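Local coordinates for putative oxidoreductase (Salmonella enterica subsp. enterica serovar Typhimurium, PDB 3NX4), which binds NADP and probably reduces acryloyl-CoA with NADPH, as a member of the medium-chain dehydrogenase/reductase superfamily, at residues V30-W36 and F65-A71; V83-G87 and A121-T126; M136-D140 and R274-A278. One frame throughout, in Å; residues are numbered along the deposited sequence.

Contact 1: V30-W36 and F65-A71; sequences VTVDVHW and FAGTVHA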
ATOM      1  N   VAL A  30      18.182 -12.586  30.034  1.00 38.73           N
ATOM      2  CA  VAL A  30      19.106 -13.446  29.311  1.00 35.81           C
ATOM      3  C   VAL A  30      20.411 -12.736  29.001  1.00 43.50           C
ATOM      4  O   VAL A  30      20.410 -11.673  28.380  1.00 35.78           O
ATOM      5  CB  VAL A  30      18.484 -13.975  28.002  1.00 37.05           C
ATOM      6  CG1 VAL A  30      19.334 -15.090  27.449  1.00 37.45           C
ATOM      7  CG2 VAL A  30      17.057 -14.461  28.262  1.00 35.41           C
ATOM      8  N   THR A  31      21.515 -13.332  29.453  1.00 37.85           N
ATOM      9  CA  THR A  31      22.851 -12.826  29.166  1.00 36.76           C
ATOM     10  C   THR A  31      23.502 -13.626  28.053  1.00 39.58           C
ATOM     11  O   THR A  31      23.609 -14.852  28.129  1.00 42.86           O
ATOM     12  CB  THR A  31      23.755 -12.881  30.407  1.00 43.07           C
ATOM     13  OG1 THR A  31      23.248 -11.980  31.394  1.00 46.32           O
ATOM     14  CG2 THR A  31      25.179 -12.484  30.040  1.00 44.73           C
ATOM     15  N   VAL A  32      23.939 -12.921  27.018  1.00 36.79           N
ATOM     16  CA  VAL A  32      24.482 -13.563  25.833  1.00 35.65           C
ATOM     17  C   VAL A  32      25.931 -13.169  25.614  1.00 40.74           C
ATOM     18  O   VAL A  32      26.277 -11.988  25.667  1.00 42.43           O
ATOM     19  CB  VAL A  32      23.663 -13.173  24.586  1.00 36.47           C
ATOM     20  CG1 VAL A  32      24.206 -13.860  23.355  1.00 34.95           C
ATOM     21  CG2 VAL A  32      22.179 -13.513  24.802  1.00 37.77           C
ATOM     22  N   ASP A  33      26.778 -14.166  25.387  1.00 41.04           N
ATOM     23  CA  ASP A  33      28.143 -13.919  24.954  1.00 44.03           C
ATOM     24  C   ASP A  33      28.110 -13.809  23.438  1.00 42.34           C
ATOM     25  O   ASP A  33      27.859 -14.795  22.746  1.00 38.92           O
ATOM     26  CB  ASP A  33      29.060 -15.057  25.396  1.00 44.06           C
ATOM     27  CG  ASP A  33      29.145 -15.182  26.909  1.00 54.27           C
ATOM     28  OD1 ASP A  33      28.855 -14.189  27.613  1.00 52.75           O
ATOM     29  OD2 ASP A  33      29.510 -16.273  27.392  1.00 56.05           O
ATOM     30  N   VAL A  34      28.339 -12.598  22.941  1.00 40.79           N
ATOM     31  CA  VAL A  34      28.183 -12.282  21.525  1.00 42.24           C
ATOM     32  C   VAL A  34      29.380 -12.734  20.708  1.00 46.27           C
ATOM     33  O   VAL A  34      30.525 -12.475  21.076  1.00 42.49           O
ATOM     34  CB  VAL A  34      27.967 -10.772  21.322  1.00 41.06           C
ATOM     35  CG1 VAL A  34      27.923 -10.427  19.837  1.00 33.56           C
ATOM     36  CG2 VAL A  34      26.676 -10.326  22.035  1.00 41.06           C
ATOM     37  N   HIS A  35      29.117 -13.407  19.594  1.00 41.04           N
ATOM     38  CA  HIS A  35      30.201 -13.880  18.739  1.00 42.71           C
ATOM     39  C   HIS A  35      30.235 -13.149  17.409  1.00 40.66           C
ATOM     40  O   HIS A  35      31.296 -13.002  16.808  1.00 42.73           O
ATOM     41  CB  HIS A  35      30.099 -15.390  18.532  1.00 45.05           C
ATOM     42  CG  HIS A  35      30.241 -16.169  19.802  1.00 52.17           C
ATOM     43  ND1 HIS A  35      29.471 -17.274  20.091  1.00 53.15           N
ATOM     44  CD2 HIS A  35      31.053 -15.986  20.871  1.00 60.47           C
ATOM     45  CE1 HIS A  35      29.807 -17.745  21.279  1.00 50.19           C
ATOM     46  NE2 HIS A  35      30.763 -16.980  21.775  1.00 59.21           N
ATOM     47  N   TRP A  36      29.070 -12.685  16.964  1.00 34.83           N
ATOM     48  CA  TRP A  36      28.958 -11.943  15.713  1.00 35.32           C
ATOM     49  C   TRP A  36      27.946 -10.819  15.846  1.00 39.69           C
ATOM     50  O   TRP A  36      26.967 -10.934  16.587  1.00 35.34           O
ATOM     51  CB  TRP A  36      28.511 -12.869  14.581  1.00 38.13           C
ATOM     52  CG  TRP A  36      29.432 -14.016  14.368  1.00 41.23           C
ATOM     53  CD1 TRP A  36      29.310 -15.278  14.886  1.00 39.73           C
ATOM     54  CD2 TRP A  36      30.627 -14.016  13.587  1.00 39.76           C
ATOM     55  NE1 TRP A  36      30.358 -16.062  14.467  1.00 42.98           N
ATOM     56  CE2 TRP A  36      31.183 -15.307  13.675  1.00 45.89           C
ATOM     57  CE3 TRP A  36      31.285 -13.046  12.817  1.00 37.44           C
ATOM     58  CZ2 TRP A  36      32.367 -15.656  13.022  1.00 43.88           C
ATOM     59  CZ3 TRP A  36      32.459 -13.393  12.177  1.00 40.84           C
ATOM     60  CH2 TRP A  36      32.984 -14.687  12.278  1.00 39.31           C
ATOM     61  N   PHE A  65      22.659  -9.183  16.869  1.00 31.00           N
ATOM     62  CA  PHE A  65      23.774  -9.976  17.379  1.00 34.35           C
ATOM     63  C   PHE A  65      23.450 -11.463  17.307  1.00 36.10           C
ATOM     64  O   PHE A  65      22.288 -11.853  17.198  1.00 31.45           O
ATOM     65  CB  PHE A  65      24.210  -9.548  18.795  1.00 29.02           C
ATOM     66  CG  PHE A  65      23.197  -9.863  19.887  1.00 29.90           C
ATOM     67  CD1 PHE A  65      22.948 -11.170  20.270  1.00 33.76           C
ATOM     68  CD2 PHE A  65      22.512  -8.841  20.532  1.00 29.29           C
ATOM     69  CE1 PHE A  65      22.022 -11.457  21.290  1.00 32.40           C
ATOM     70  CE2 PHE A  65      21.597  -9.117  21.545  1.00 36.61           C
ATOM     71  CZ  PHE A  65      21.348 -10.428  21.919  1.00 32.71           C
ATOM     72  N   ALA A  66      24.491 -12.285  17.336  1.00 29.02           N
ATOM     73  CA  ALA A  66      24.327 -13.721  17.480  1.00 29.40           C
ATOM     74  C   ALA A  66      25.383 -14.223  18.459  1.00 32.44           C
ATOM     75  O   ALA A  66      26.538 -13.802  18.403  1.00 37.11           O
ATOM     76  CB  ALA A  66      24.472 -14.410  16.147  1.00 29.02           C
ATOM     77  N   GLY A  67      24.994 -15.122  19.350  1.00 34.27           N
ATOM     78  CA  GLY A  67      25.943 -15.641  20.315  1.00 36.00           C
ATOM     79  C   GLY A  67      25.371 -16.785  21.109  1.00 37.19           C
ATOM     80  O   GLY A  67      24.364 -17.385  20.723  1.00 35.18           O
ATOM     81  N   THR A  68      26.018 -17.075  22.232  1.00 36.83           N
ATOM     82  CA  THR A  68      25.650 -18.196  23.076  1.00 34.60           C
ATOM     83  C   THR A  68      25.184 -17.685  24.428  1.00 37.85           C
ATOM     84  O   THR A  68      25.822 -16.821  25.029  1.00 37.60           O
ATOM     85  CB  THR A  68      26.873 -19.122  23.299  1.00 44.07           C
ATOM     86  OG1 THR A  68      27.410 -19.511  22.030  1.00 51.41           O
ATOM     87  CG2 THR A  68      26.479 -20.366  24.072  1.00 42.61           C
ATOM     88  N   VAL A  69      24.077 -18.233  24.914  1.00 38.03           N
ATOM     89  CA  VAL A  69      23.554 -17.864  26.222  1.00 38.55           C
ATOM     90  C   VAL A  69      24.547 -18.251  27.316  1.00 43.83           C
ATOM     91  O   VAL A  69      24.960 -19.408  27.414  1.00 40.04           O
ATOM     92  CB  VAL A  69      22.192 -18.538  26.480  1.00 37.13           C
ATOM     93  CG1 VAL A  69      21.713 -18.279  27.917  1.00 35.59           C
ATOM     94  CG2 VAL A  69      21.160 -18.057  25.449  1.00 35.92           C
ATOM     95  N   HIS A  70      24.952 -17.277  28.122  1.00 43.25           N
ATOM     96  CA  HIS A  70      25.788 -17.572  29.287  1.00 42.98           C
ATOM     97  C   HIS A  70      24.902 -17.969  30.464  1.00 47.69           C
ATOM     98  O   HIS A  70      25.165 -18.953  31.155  1.00 47.54           O
ATOM     99  CB  HIS A  70      26.626 -16.365  29.689  1.00 42.61           C
ATOM    100  CG  HIS A  70      27.373 -16.558  30.975  1.00 44.59           C
ATOM    101  ND1 HIS A  70      28.387 -17.482  31.114  1.00 46.69           N
ATOM    102  CD2 HIS A  70      27.246 -15.957  32.181  1.00 47.07           C
ATOM    103  CE1 HIS A  70      28.860 -17.436  32.347  1.00 46.22           C
ATOM    104  NE2 HIS A  70      28.180 -16.521  33.017  1.00 49.40           N
ATOM    105  N   ALA A  71      23.848 -17.187  30.686  1.00 43.60           N
ATOM    106  CA  ALA A  71      22.899 -17.461  31.761  1.00 42.57           C
ATOM    107  C   ALA A  71      21.516 -16.958  31.381  1.00 44.57           C
ATOM    108  O   ALA A  71      21.387 -16.012  30.608  1.00 48.79           O
ATOM    109  CB  ALA A  71      23.360 -16.814  33.054  1.00 48.19           C
TER

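Contact 2: V83-G87 and A121-T126; sequences VLLTG and AMIIGT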
ATOM      1  N   VAL A  83      21.727 -18.444  20.014  1.00 33.01           N
ATOM      2  CA  VAL A  83      20.607 -17.534  19.750  1.00 32.01           C
ATOM      3  C   VAL A  83      20.996 -16.374  18.839  1.00 39.47           C
ATOM      4  O   VAL A  83      22.178 -16.087  18.636  1.00 35.46           O
ATOM      5  CB  VAL A  83      20.058 -16.919  21.057  1.00 33.62           C
ATOM      6  CG1 VAL A  83      19.507 -18.007  21.975  1.00 33.08           C
ATOM      7  CG2 VAL A  83      21.155 -16.112  21.755  1.00 34.78           C
ATOM      8  N   LEU A  84      19.991 -15.703  18.284  1.00 37.45           N
ATOM      9  CA  LEU A  84      20.243 -14.491  17.523  1.00 33.28           C
ATOM     10  C   LEU A  84      19.237 -13.431  17.935  1.00 31.42           C
ATOM     11  O   LEU A  84      18.218 -13.736  18.538  1.00 33.00           O
ATOM     12  CB  LEU A  84      20.175 -14.761  16.011  1.00 34.11           C
ATOM     13  CG  LEU A  84      18.832 -15.146  15.375  1.00 29.61           C
ATOM     14  CD1 LEU A  84      17.913 -13.930  15.239  1.00 32.93           C
ATOM     15  CD2 LEU A  84      19.087 -15.754  13.992  1.00 27.62           C
ATOM     16  N   LEU A  85      19.535 -12.180  17.621  1.00 32.12           N
ATOM     17  CA  LEU A  85      18.587 -11.109  17.872  1.00 34.57           C
ATOM     18  C   LEU A  85      18.716 -10.051  16.788  1.00 33.41           C
ATOM     19  O   LEU A  85      19.821  -9.672  16.404  1.00 27.78           O
ATOM     20  CB  LEU A  85      18.814 -10.483  19.254  1.00 30.69           C
ATOM     21  CG  LEU A  85      17.960  -9.273  19.660  1.00 32.85           C
ATOM     22  CD1 LEU A  85      17.786  -9.205  21.196  1.00 31.75           C
ATOM     23  CD2 LEU A  85      18.545  -7.970  19.126  1.00 29.79           C
ATOM     24  N   THR A  86      17.574  -9.593  16.294  1.00 31.58           N
ATOM     25  CA  THR A  86      17.519  -8.387  15.481  1.00 33.06           C
ATOM     26  C   THR A  86      16.360  -7.530  15.986  1.00 27.06           C
ATOM     27  O   THR A  86      15.292  -8.053  16.339  1.00 32.22           O
ATOM     28  CB  THR A  86      17.325  -8.693  13.962  1.00 29.03           C
ATOM     29  OG1 THR A  86      16.034  -9.278  13.738  1.00 33.78           O
ATOM     30  CG2 THR A  86      18.400  -9.650  13.453  1.00 28.57           C
ATOM     31  N   GLY A  87      16.571  -6.218  16.048  1.00 31.91           N
ATOM     32  CA  GLY A  87      15.462  -5.294  16.249  1.00 29.11           C
ATOM     33  C   GLY A  87      15.018  -5.108  17.684  1.00 35.68           C
ATOM     34  O   GLY A  87      15.841  -5.097  18.603  1.00 38.94           O
ATOM     35  N   ALA A 121      23.933 -16.073  10.285  1.00 30.59           N
ATOM     36  CA  ALA A 121      22.771 -15.385  10.829  1.00 28.34           C
ATOM     37  C   ALA A 121      23.001 -13.881  10.810  1.00 30.37           C
ATOM     38  O   ALA A 121      22.067 -13.099  10.629  1.00 29.10           O
ATOM     39  CB  ALA A 121      22.482 -15.866  12.266  1.00 24.13           C
HETATM   40  N   MSE A 122      24.253 -13.480  10.998  1.00 27.74           N
HETATM   41  CA  MSE A 122      24.604 -12.063  11.058  1.00 30.72           C
HETATM   42  C   MSE A 122      24.979 -11.485   9.686  1.00 29.88           C
HETATM   43  O   MSE A 122      24.809 -10.291   9.447  1.00 31.40           O
HETATM   44  CB  MSE A 122      25.713 -11.819  12.083  1.00 25.48           C
HETATM   45  CG  MSE A 122      25.220 -11.966  13.534  1.00 23.38           C
HETATM   46 SE   MSE A 122      23.854 -10.634  13.897  0.75 33.11          SE
HETATM   47  CE  MSE A 122      22.254 -11.766  13.806  1.00 28.00           C
ATOM     48  N   ILE A 123      25.477 -12.324   8.789  1.00 24.01           N
ATOM     49  CA  ILE A 123      25.590 -11.894   7.395  1.00 22.93           C
ATOM     50  C   ILE A 123      24.194 -11.489   6.913  1.00 28.81           C
ATOM     51  O   ILE A 123      24.031 -10.495   6.205  1.00 26.55           O
ATOM     52  CB  ILE A 123      26.206 -12.979   6.494  1.00 29.09           C
ATOM     53  CG1 ILE A 123      27.675 -13.217   6.899  1.00 28.86           C
ATOM     54  CG2 ILE A 123      26.106 -12.564   4.994  1.00 28.09           C
ATOM     55  CD1 ILE A 123      28.368 -14.305   6.116  1.00 31.31           C
ATOM     56  N   ILE A 124      23.183 -12.246   7.332  1.00 29.21           N
ATOM     57  CA  ILE A 124      21.797 -11.868   7.059  1.00 26.16           C
ATOM     58  C   ILE A 124      21.435 -10.605   7.836  1.00 28.65           C
ATOM     59  O   ILE A 124      21.169  -9.555   7.238  1.00 27.05           O
ATOM     60  CB  ILE A 124      20.828 -13.009   7.403  1.00 32.85           C
ATOM     61  CG1 ILE A 124      21.093 -14.209   6.489  1.00 27.82           C
ATOM     62  CG2 ILE A 124      19.360 -12.544   7.278  1.00 27.41           C
ATOM     63  CD1 ILE A 124      20.429 -15.491   6.983  1.00 29.47           C
ATOM     64  N   GLY A 125      21.434 -10.698   9.166  1.00 27.77           N
ATOM     65  CA  GLY A 125      21.176  -9.547  10.015  1.00 31.96           C
ATOM     66  C   GLY A 125      19.813  -8.908   9.768  1.00 26.23           C
ATOM     67  O   GLY A 125      18.938  -9.505   9.154  1.00 27.09           O
ATOM     68  N   THR A 126      19.643  -7.680  10.240  1.00 26.71           N
ATOM     69  CA  THR A 126      18.408  -6.947   9.998  1.00 31.05           C
ATOM     70  C   THR A 126      18.146  -6.738   8.500  1.00 28.65           C
ATOM     71  O   THR A 126      17.014  -6.826   8.056  1.00 28.78           O
ATOM     72  CB  THR A 126      18.407  -5.591  10.731  1.00 34.35           C
ATOM     73  OG1 THR A 126      18.184  -5.813  12.125  1.00 34.29           O
ATOM     74  CG2 THR A 126      17.294  -4.697  10.217  1.00 31.32           C
TER

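Contact 3: M136-D140 and R274-A278; sequences MALED and RRAEA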
HETATM    1  N   MSE A 136       8.120 -11.744   1.293  1.00 23.70           N
HETATM    2  CA  MSE A 136       6.880 -12.337   1.785  1.00 22.57           C
HETATM    3  C   MSE A 136       5.659 -11.439   1.516  1.00 20.32           C
HETATM    4  O   MSE A 136       4.557 -11.927   1.241  1.00 26.47           O
HETATM    5  CB  MSE A 136       7.024 -12.680   3.268  1.00 26.84           C
HETATM    6  CG  MSE A 136       7.913 -13.900   3.491  1.00 26.11           C
HETATM    7 SE   MSE A 136       8.434 -14.132   5.385  0.75 34.42          SE
HETATM    8  CE  MSE A 136       6.689 -14.311   6.187  1.00 35.68           C
ATOM      9  N   ALA A 137       5.867 -10.128   1.575  1.00 21.15           N
ATOM     10  CA  ALA A 137       4.826  -9.161   1.223  1.00 22.98           C
ATOM     11  C   ALA A 137       4.402  -9.289  -0.240  1.00 25.22           C
ATOM     12  O   ALA A 137       3.212  -9.258  -0.555  1.00 25.35           O
ATOM     13  CB  ALA A 137       5.298  -7.740   1.517  1.00 22.10           C
ATOM     14  N   LEU A 138       5.370  -9.426  -1.141  1.00 24.43           N
ATOM     15  CA  LEU A 138       5.042  -9.636  -2.549  1.00 22.42           C
ATOM     16  C   LEU A 138       4.228 -10.913  -2.713  1.00 21.74           C
ATOM     17  O   LEU A 138       3.241 -10.945  -3.454  1.00 20.80           O
ATOM     18  CB  LEU A 138       6.318  -9.713  -3.397  1.00 24.68           C
ATOM     19  CG  LEU A 138       7.170  -8.444  -3.480  1.00 26.42           C
ATOM     20  CD1 LEU A 138       8.296  -8.636  -4.500  1.00 22.05           C
ATOM     21  CD2 LEU A 138       6.335  -7.239  -3.861  1.00 23.86           C
ATOM     22  N   GLU A 139       4.647 -11.971  -2.019  1.00 24.67           N
ATOM     23  CA  GLU A 139       3.902 -13.227  -2.028  1.00 24.72           C
ATOM     24  C   GLU A 139       2.467 -13.068  -1.489  1.00 22.92           C
ATOM     25  O   GLU A 139       1.515 -13.603  -2.073  1.00 27.04           O
ATOM     26  CB  GLU A 139       4.658 -14.309  -1.241  1.00 27.26           C
ATOM     27  CG  GLU A 139       5.930 -14.754  -1.916  1.00 23.40           C
ATOM     28  CD  GLU A 139       6.782 -15.693  -1.065  1.00 33.17           C
ATOM     29  OE1 GLU A 139       6.505 -15.843   0.149  1.00 30.62           O
ATOM     30  OE2 GLU A 139       7.731 -16.288  -1.622  1.00 30.02           O
ATOM     31  N   ASP A 140       2.315 -12.353  -0.376  1.00 24.80           N
ATOM     32  CA  ASP A 140       0.992 -12.036   0.168  1.00 27.89           C
ATOM     33  C   ASP A 140       0.114 -11.350  -0.885  1.00 25.29           C
ATOM     34  O   ASP A 140      -1.106 -11.501  -0.892  1.00 25.52           O
ATOM     35  CB  ASP A 140       1.108 -11.096   1.377  1.00 30.15           C
ATOM     36  CG  ASP A 140       1.669 -11.783   2.618  1.00 41.27           C
ATOM     37  OD1 ASP A 140       1.763 -13.032   2.637  1.00 32.73           O
ATOM     38  OD2 ASP A 140       2.000 -11.062   3.588  1.00 36.73           O
ATOM     39  N   ARG A 274       5.549 -14.368  12.580  1.00 29.39           N
ATOM     40  CA  ARG A 274       6.049 -13.965  11.269  1.00 31.22           C
ATOM     41  C   ARG A 274       7.575 -13.915  11.268  1.00 29.95           C
ATOM     42  O   ARG A 274       8.225 -14.267  10.280  1.00 28.11           O
ATOM     43  CB  ARG A 274       5.481 -12.613  10.844  1.00 31.19           C
ATOM     44  CG  ARG A 274       5.781 -12.274   9.378  1.00 33.26           C
ATOM     45  CD  ARG A 274       4.848 -11.189   8.895  1.00 46.33           C
ATOM     46  NE  ARG A 274       4.912 -10.925   7.459  1.00 46.57           N
ATOM     47  CZ  ARG A 274       4.256 -11.624   6.534  1.00 46.91           C
ATOM     48  NH1 ARG A 274       3.503 -12.656   6.889  1.00 48.01           N
ATOM     49  NH2 ARG A 274       4.345 -11.288   5.251  1.00 31.69           N
ATOM     50  N   ARG A 275       8.140 -13.473  12.387  1.00 28.98           N
ATOM     51  CA  ARG A 275       9.588 -13.364  12.524  1.00 29.59           C
ATOM     52  C   ARG A 275      10.229 -14.750  12.397  1.00 34.75           C
ATOM     53  O   ARG A 275      11.204 -14.932  11.661  1.00 29.87           O
ATOM     54  CB  ARG A 275       9.915 -12.709  13.869  1.00 32.79           C
ATOM     55  CG  ARG A 275      11.385 -12.625  14.221  1.00 35.76           C
ATOM     56  CD  ARG A 275      11.581 -11.932  15.568  1.00 35.72           C
ATOM     57  NE  ARG A 275      10.992 -10.589  15.644  1.00 32.51           N
ATOM     58  CZ  ARG A 275      11.676  -9.463  15.447  1.00 34.32           C
ATOM     59  NH1 ARG A 275      12.963  -9.514  15.119  1.00 31.21           N
ATOM     60  NH2 ARG A 275      11.077  -8.287  15.556  1.00 34.45           N
ATOM     61  N   ALA A 276       9.654 -15.737  13.088  1.00 31.94           N
ATOM     62  CA  ALA A 276      10.137 -17.116  13.006  1.00 34.78           C
ATOM     63  C   ALA A 276      10.003 -17.672  11.588  1.00 33.23           C
ATOM     64  O   ALA A 276      10.885 -18.375  11.108  1.00 31.17           O
ATOM     65  CB  ALA A 276       9.395 -18.011  14.000  1.00 38.02           C
ATOM     66  N   GLU A 277       8.899 -17.364  10.915  1.00 29.15           N
ATOM     67  CA  GLU A 277       8.701 -17.801   9.540  0.50 28.80           C
ATOM     68  C   GLU A 277       9.793 -17.233   8.625  1.00 29.89           C
ATOM     69  O   GLU A 277      10.333 -17.925   7.767  1.00 29.85           O
ATOM     70  CB  GLU A 277       7.323 -17.351   9.062  0.50 31.41           C
ATOM     71  CG  GLU A 277       6.908 -17.865   7.698  0.50 35.94           C
ATOM     72  CD  GLU A 277       5.511 -17.397   7.307  0.50 48.18           C
ATOM     73  OE1 GLU A 277       4.878 -16.662   8.099  0.50 44.80           O
ATOM     74  OE2 GLU A 277       5.045 -17.763   6.208  0.50 57.75           O
ATOM     75  N   ALA A 278      10.110 -15.956   8.811  1.00 28.61           N
ATOM     76  CA  ALA A 278      11.098 -15.313   7.950  1.00 30.50           C
ATOM     77  C   ALA A 278      12.447 -16.033   8.082  1.00 30.64           C
ATOM     78  O   ALA A 278      13.090 -16.357   7.081  1.00 27.16           O
ATOM     79  CB  ALA A 278      11.227 -13.836   8.287  1.00 27.12           C
TER

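Contact 1: V30-W36 and F65-A71
Two amides of 30-36 share the carbonyl oxygen of Ala66: His35 N reaches Ala66 O at 2.9 Å and Trp36 N reaches it at 3.1 Å, both in the carbonyl plane. This double grip marks a classic beta bulge in an antiparallel pair of the GroES-like domain, and the return bond from Ala66 N to Trp36 O closes it. A second classic bulge lies at the other end, where His70 and Ala71 both face Thr31. There His70 N donates to Thr31 O at 2.8 Å, while the bond from Ala71 N to the same oxygen is weak. Between the bulges Asp33 and Thr68 form a hydrogen-bonded pair, and Gly67 sits opposite Val34 with its CA only 3.2 Å from Asp33 O, a CA-H...O contact that leaves no space for a CB.

On the buried face, Val32 CG1 comes within 3.8 Å of Phe65 CE1, and Val34 packs on the same side chain at about a right angle. Phe65 chi1 is 69°, which sets CG between the backbone N and carbonyl carbon and brings the ring across the valines; Ala102 and Val104 of strand 101-104 also touch it. On the more polar side, Thr68 OG1 is hydrogen-bonded to Glu82. That same oxygen meets the edge of the His35 imidazole near its plane, 3.1 Å from CE1, while Asp33 O lies over one ring face.

Contact 2: V83-G87 and A121-T126
Bent at both chi2 and chi3 (103° at the latter), the selenomethionine chain of Met122 brings its terminal CE back to the strand, 4.1 Å from Leu85 O and 4.3 Å from Leu84 CB. Thr86 contributes through chi1 of 66°: OG1 takes the place between backbone N and carbonyl carbon, leaving the methyl CG2 anti to the carbonyl carbon and directed at the helix, where Gly125 C lies 4.0 Å away.

The contact lays strand 82-86 of the GroES-like domain against the first part of helix 118-140, the short segments running 22° from parallel with their axes 8.9 Å apart. At one end Leu84 CD2 meets Ala121 CB at 3.8 Å. At the other, Thr126 OG1 approaches Thr86 CB at 3.5 Å; CB is a carbon, so this is van der Waals contact, and the hydroxyl is hydrogen-bonded to Asp64 OD1. Trp279 of helix 272-285 touches both Leu84 and Thr86.

Thr126 belongs to the NADP pocket, its side chain about 4 Å from the bound cofactor and about 4 Å from that of Ser267. No hydrogen bond joins the two segments, and all the touching residues are buried. Their association therefore rests on van der Waals contact, mostly of aliphatic groups, while the polar end of Thr126 is satisfied by Asp64 of the adjoining strand.

Contact 3: M136-D140 and R274-A278
The methyl of selenomethionine Met136 sits over one face of the Arg274 guanidinium, with CE 3.6 Å above the plane and over its centre. Through this methyl-on-face contact, the last turn of helix 118-140 meets the start of helix 272-285 beside the Rossmann-type sheet of the NADP-binding part, where Ala137 and Leu138 touch strand 235-239. The short helical segments run at 107° to each other. Their axes come no closer than 13.3 Å, so long side chains have to span the separation.

Arg274 does so with an extended chain from CG to NE. Asp140 comes from the opposite direction, and Asp140 OD2 forms a salt bridge with Arg274 NH2 at 2.9 Å. The carboxylate and guanidinium planes are 44° apart, and the N-H...O angle is only 122°; the hydrogen-bond component is accordingly weak, and the attraction probably owes more to charge than to directed bonding. Met136 CB also touches the bridging nitrogen, at 3.6 Å from Arg274 NH2.

The bend in Met136 at chi3 turns CE out of the line of the preceding chain. In the conformer of Glu277 given here, one of two, that methyl also lies near the carboxylate, a contact that is less certain. Nearby, Glu139 makes its own salt bridge with Arg281 of helix 272-285, adding a second ionic tie between the helices. On the buried side, Phe129 and Met132 of helix 118-140 touch Ala278, whose CB lies 4.0 Å from Met136 SE.

From the N terminus, segment 30-36, on strand 30-39, pairs with 65-71 in contact 1, closing a loop of 28 residues that includes helix 41-48. The chain then returns as strand 82-86, next to 64-72 in the same sheet, and contact 2 closes a 33-residue excursion when helix 118-140 begins. Contact 3 closes the longest loop, 133 residues, bringing helix 272-285 back to the end of that helix after all six strands of the parallel Rossmann-type sheet. The three loops follow in series; none nests or crosses. Contacts 1 and 2 meet through backbone pairing and Met122; helix 118-140 joins contacts 2 and 3, as does a weak hydrogen bond between Thr86 O and Arg275.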